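Local coordinates for protein 2-oxoglutarate dehydrogenase E3 component (Thermus thermophilus, PDB 2YQU) that probably catalyses the NAD+-dependent reoxidation of protein-bound dihydrolipoyl groups to lipoyl groups, using one FAD per subunit and a redox-active disulfide, at residues A[117-122]-A[131-136]. Residues are numbered along the deposited sequence; the frame is centred on the assembly and turned at random.
Sequences RKVLVE and RYILIA. With FAD (flavin-adenine dinucleotide), chain D.
Arg117 reaches across to the backbone of Arg131, its NH2 donating a hydrogen bond of 3.2 Å to Arg131 O. The donor lies in the carbonyl plane on a lone pair, but the bond is bent, with an N-H...O angle of 137°, and the oxygen sits somewhat off the guanidinium plane, near its edge. A kink in the arginine chain (chi3 79°) turns the guanidinium toward the corner where residues 131 and 132 carry the chain from one sheet to the next. The Arg131 side chain starts off away from 117-122, and Tyr132 OH sits 3.8 Å above one face of its guanidinium, toward the rim.

Deeper in, the contact is apolar. Ile133 CG1 lies beside its own backbone N, and the extended end carries CD1 across to Val119 CG2 at 4.1 Å, on the facing strand, and to the backbone of Arg117 just before it, its CA at 4.1 Å. The Val119 and Ile133 side chains lie alongside each other, running in opposite directions, and Phe113 touches both. Strand 133-135 runs on to Ala136, whose O lies 3.4 Å from FAD C5B.

Strand 118-121 is the middle of a three-stranded antiparallel sheet, while strand 133-135 belongs to the parallel FAD-binding sheet, between strands 2-7 and 297-299. Val119, touching both Ile133 CD1 and Leu5 of strand 2-7, lays the small sheet against the parallel one.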
loop_
_atom_site.group_PDB
_atom_site.type_symbol
_atom_site.label_atom_id
_atom_site.label_comp_id
_atom_site.label_asym_id
_atom_site.label_seq_id
_atom_site.Cartn_x
_atom_site.Cartn_y
_atom_site.Cartn_z
ATOM N N ARG A 117 7.195 4.300 -44.530
ATOM C CA ARG A 117 5.755 4.116 -44.349
ATOM C C ARG A 117 5.282 2.681 -44.529
ATOM O O ARG A 117 4.091 2.416 -44.394
ATOM C CB ARG A 117 4.995 5.021 -45.320
ATOM C CG ARG A 117 5.658 6.371 -45.541
ATOM C CD ARG A 117 4.701 7.472 -45.931
ATOM N NE ARG A 117 3.993 7.979 -44.756
ATOM C CZ ARG A 117 4.123 9.205 -44.244
ATOM N NH1 ARG A 117 4.954 10.100 -44.772
ATOM N NH2 ARG A 117 3.414 9.532 -43.172
ATOM N N LYS A 118 6.197 1.758 -44.824
ATOM C CA LYS A 118 5.817 0.384 -45.146
ATOM C C LYS A 118 6.643 -0.625 -44.367
ATOM O O LYS A 118 7.849 -0.470 -44.255
ATOM C CB LYS A 118 5.987 0.118 -46.643
ATOM C CG LYS A 118 5.234 -1.114 -47.133
ATOM C CD LYS A 118 5.268 -1.235 -48.663
ATOM C CE LYS A 118 4.689 0.002 -49.345
ATOM N NZ LYS A 118 4.015 -0.304 -50.646
ATOM N N VAL A 119 5.974 -1.661 -43.867
ATOM C CA VAL A 119 6.586 -2.679 -43.022
ATOM C C VAL A 119 6.186 -4.070 -43.513
ATOM O O VAL A 119 5.003 -4.347 -43.708
ATOM C CB VAL A 119 6.124 -2.513 -41.552
ATOM C CG1 VAL A 119 6.597 -3.673 -40.692
ATOM C CG2 VAL A 119 6.626 -1.200 -40.994
ATOM N N LEU A 120 7.174 -4.940 -43.693
ATOM C CA LEU A 120 6.932 -6.335 -44.050
ATOM C C LEU A 120 6.804 -7.193 -42.796
ATOM O O LEU A 120 7.651 -7.131 -41.910
ATOM C CB LEU A 120 8.080 -6.859 -44.913
ATOM C CG LEU A 120 8.152 -8.369 -45.176
ATOM C CD1 LEU A 120 7.003 -8.826 -46.065
ATOM C CD2 LEU A 120 9.504 -8.723 -45.786
ATOM N N VAL A 121 5.732 -7.977 -42.723
ATOM C CA VAL A 121 5.633 -9.084 -41.780
ATOM C C VAL A 121 6.251 -10.267 -42.505
ATOM O O VAL A 121 5.661 -10.805 -43.442
ATOM C CB VAL A 121 4.174 -9.405 -41.403
ATOM C CG1 VAL A 121 4.123 -10.502 -40.334
ATOM C CG2 VAL A 121 3.451 -8.150 -40.928
ATOM N N GLU A 122 7.445 -10.657 -42.081
ATOM C CA GLU A 122 8.248 -11.623 -42.824
ATOM C C GLU A 122 7.594 -12.999 -42.943
ATOM O O GLU A 122 7.726 -13.658 -43.972
ATOM C CB GLU A 122 9.632 -11.753 -42.189
ATOM C CG GLU A 122 10.453 -10.479 -42.274
ATOM C CD GLU A 122 11.940 -10.740 -42.255
ATOM O OE1 GLU A 122 12.637 -10.321 -43.204
ATOM O OE2 GLU A 122 12.402 -11.375 -41.285
ATOM N N ARG A 131 0.002 5.622 -41.516
ATOM C CA ARG A 131 0.302 7.044 -41.430
ATOM C C ARG A 131 1.390 7.276 -40.388
ATOM O O ARG A 131 2.330 8.029 -40.624
ATOM C CB ARG A 131 -0.963 7.829 -41.068
ATOM C CG ARG A 131 -0.769 9.335 -40.966
ATOM C CD ARG A 131 -2.062 10.108 -40.754
ATOM N NE ARG A 131 -1.854 11.553 -40.854
ATOM C CZ ARG A 131 -2.741 12.475 -40.478
ATOM N NH1 ARG A 131 -3.917 12.120 -39.962
ATOM N NH2 ARG A 131 -2.448 13.765 -40.614
ATOM N N TYR A 132 1.235 6.613 -39.239
ATOM C CA TYR A 132 2.181 6.667 -38.133
ATOM C C TYR A 132 2.672 5.256 -37.805
ATOM O O TYR A 132 1.909 4.304 -37.879
ATOM C CB TYR A 132 1.506 7.225 -36.887
ATOM C CG TYR A 132 1.004 8.634 -37.030
ATOM C CD1 TYR A 132 -0.343 8.897 -37.251
ATOM C CD2 TYR A 132 1.878 9.708 -36.917
ATOM C CE1 TYR A 132 -0.804 10.206 -37.373
ATOM C CE2 TYR A 132 1.431 11.018 -37.040
ATOM C CZ TYR A 132 0.091 11.255 -37.266
ATOM O OH TYR A 132 -0.355 12.550 -37.385
ATOM N N ILE A 133 3.944 5.130 -37.449
ATOM C CA ILE A 133 4.511 3.858 -37.004
ATOM C C ILE A 133 5.137 4.074 -35.635
ATOM O O ILE A 133 5.809 5.076 -35.425
ATOM C CB ILE A 133 5.558 3.360 -37.993
ATOM C CG1 ILE A 133 4.910 3.188 -39.370
ATOM C CG2 ILE A 133 6.185 2.048 -37.507
ATOM C CD1 ILE A 133 5.875 2.814 -40.458
ATOM N N LEU A 134 4.901 3.133 -34.730
ATOM C CA LEU A 134 5.371 3.213 -33.359
ATOM C C LEU A 134 6.231 1.997 -33.096
ATOM O O LEU A 134 5.722 0.880 -33.080
ATOM C CB LEU A 134 4.185 3.224 -32.399
ATOM C CG LEU A 134 4.506 3.174 -30.906
ATOM C CD1 LEU A 134 5.347 4.360 -30.487
ATOM C CD2 LEU A 134 3.216 3.106 -30.111
ATOM N N ILE A 135 7.524 2.227 -32.925
ATOM C CA ILE A 135 8.492 1.171 -32.616
ATOM C C ILE A 135 8.517 0.949 -31.111
ATOM O O ILE A 135 8.892 1.848 -30.361
ATOM C CB ILE A 135 9.902 1.539 -33.115
ATOM C CG1 ILE A 135 9.886 1.805 -34.631
ATOM C CG2 ILE A 135 10.882 0.407 -32.807
ATOM C CD1 ILE A 135 11.088 2.533 -35.132
ATOM N N ALA A 136 8.134 -0.259 -30.705
ATOM C CA ALA A 136 8.059 -0.663 -29.309
ATOM C C ALA A 136 8.602 -2.089 -29.175
ATOM O O ALA A 136 7.962 -2.961 -28.595
ATOM C CB ALA A 136 6.611 -0.563 -28.810
HETATM P PA FAD D . 8.720 -5.497 -24.363
HETATM O O1A FAD D . 10.016 -6.217 -24.358
HETATM O O2A FAD D . 7.849 -5.805 -23.139
HETATM O O5B FAD D . 7.950 -5.827 -25.727
HETATM C C5B FAD D . 8.654 -5.825 -26.944
HETATM C C4B FAD D . 7.969 -6.820 -27.857
HETATM O O4B FAD D . 8.377 -6.551 -29.183
HETATM C C3B FAD D . 8.358 -8.266 -27.558
HETATM O O3B FAD D . 7.208 -9.029 -27.272
HETATM C C2B FAD D . 9.029 -8.751 -28.829
HETATM O O2B FAD D . 8.683 -10.082 -29.135
HETATM C C1B FAD D . 8.512 -7.774 -29.872
HETATM N N9A FAD D . 9.372 -7.503 -31.028
HETATM C C8A FAD D . 10.670 -7.061 -31.040
HETATM N N7A FAD D . 11.055 -6.884 -32.317
HETATM C C5A FAD D . 10.019 -7.209 -33.124
HETATM C C6A FAD D . 9.859 -7.217 -34.506
HETATM N N6A FAD D . 10.773 -6.720 -35.336
HETATM N N1A FAD D . 8.643 -7.604 -35.007
HETATM C C2A FAD D . 7.593 -7.978 -34.205
HETATM N N3A FAD D . 7.757 -7.958 -32.836
HETATM C C4A FAD D . 8.954 -7.590 -32.323
HETATM N N1 FAD D . 9.451 -3.870 -15.243
HETATM C C2 FAD D . 8.667 -3.265 -14.284
HETATM O O2 FAD D . 8.242 -2.116 -14.439
HETATM N N3 FAD D . 8.352 -3.947 -13.136
HETATM C C4 FAD D . 8.820 -5.225 -12.928
HETATM O O4 FAD D . 8.346 -5.845 -11.991
HETATM C C4X FAD D . 9.610 -5.857 -13.888
HETATM N N5 FAD D . 10.083 -7.144 -13.688
HETATM C C5X FAD D . 10.866 -7.742 -14.673
HETATM C C6 FAD D . 11.343 -9.039 -14.467
HETATM C C7 FAD D . 12.135 -9.657 -15.445
HETATM C C7M FAD D . 12.543 -11.092 -15.234
HETATM C C8 FAD D . 12.441 -8.982 -16.623
HETATM C C8M FAD D . 13.006 -9.713 -17.813
HETATM C C9 FAD D . 11.966 -7.685 -16.824
HETATM C C9A FAD D . 11.184 -7.055 -15.848
HETATM N N10 FAD D . 10.716 -5.752 -16.035
HETATM C C10 FAD D . 9.929 -5.165 -15.055
HETATM C "C1'" FAD D . 11.119 -4.908 -17.217
HETATM C "C2'" FAD D . 9.981 -4.947 -18.241
HETATM O "O2'" FAD D . 9.725 -6.281 -18.653
HETATM C "C3'" FAD D . 10.249 -4.043 -19.439
HETATM O "O3'" FAD D . 10.593 -2.746 -18.988
HETATM C "C4'" FAD D . 9.013 -3.927 -20.324
HETATM O "O4'" FAD D . 8.620 -5.197 -20.786
HETATM C "C5'" FAD D . 9.272 -2.967 -21.491
HETATM O "O5'" FAD D . 8.152 -2.929 -22.347
HETATM P P FAD D . 8.334 -2.647 -23.919
HETATM O O1P FAD D . 6.985 -2.552 -24.554
HETATM O O2P FAD D . 9.269 -1.476 -24.165
HETATM O O3P FAD D . 9.091 -3.937 -24.525
#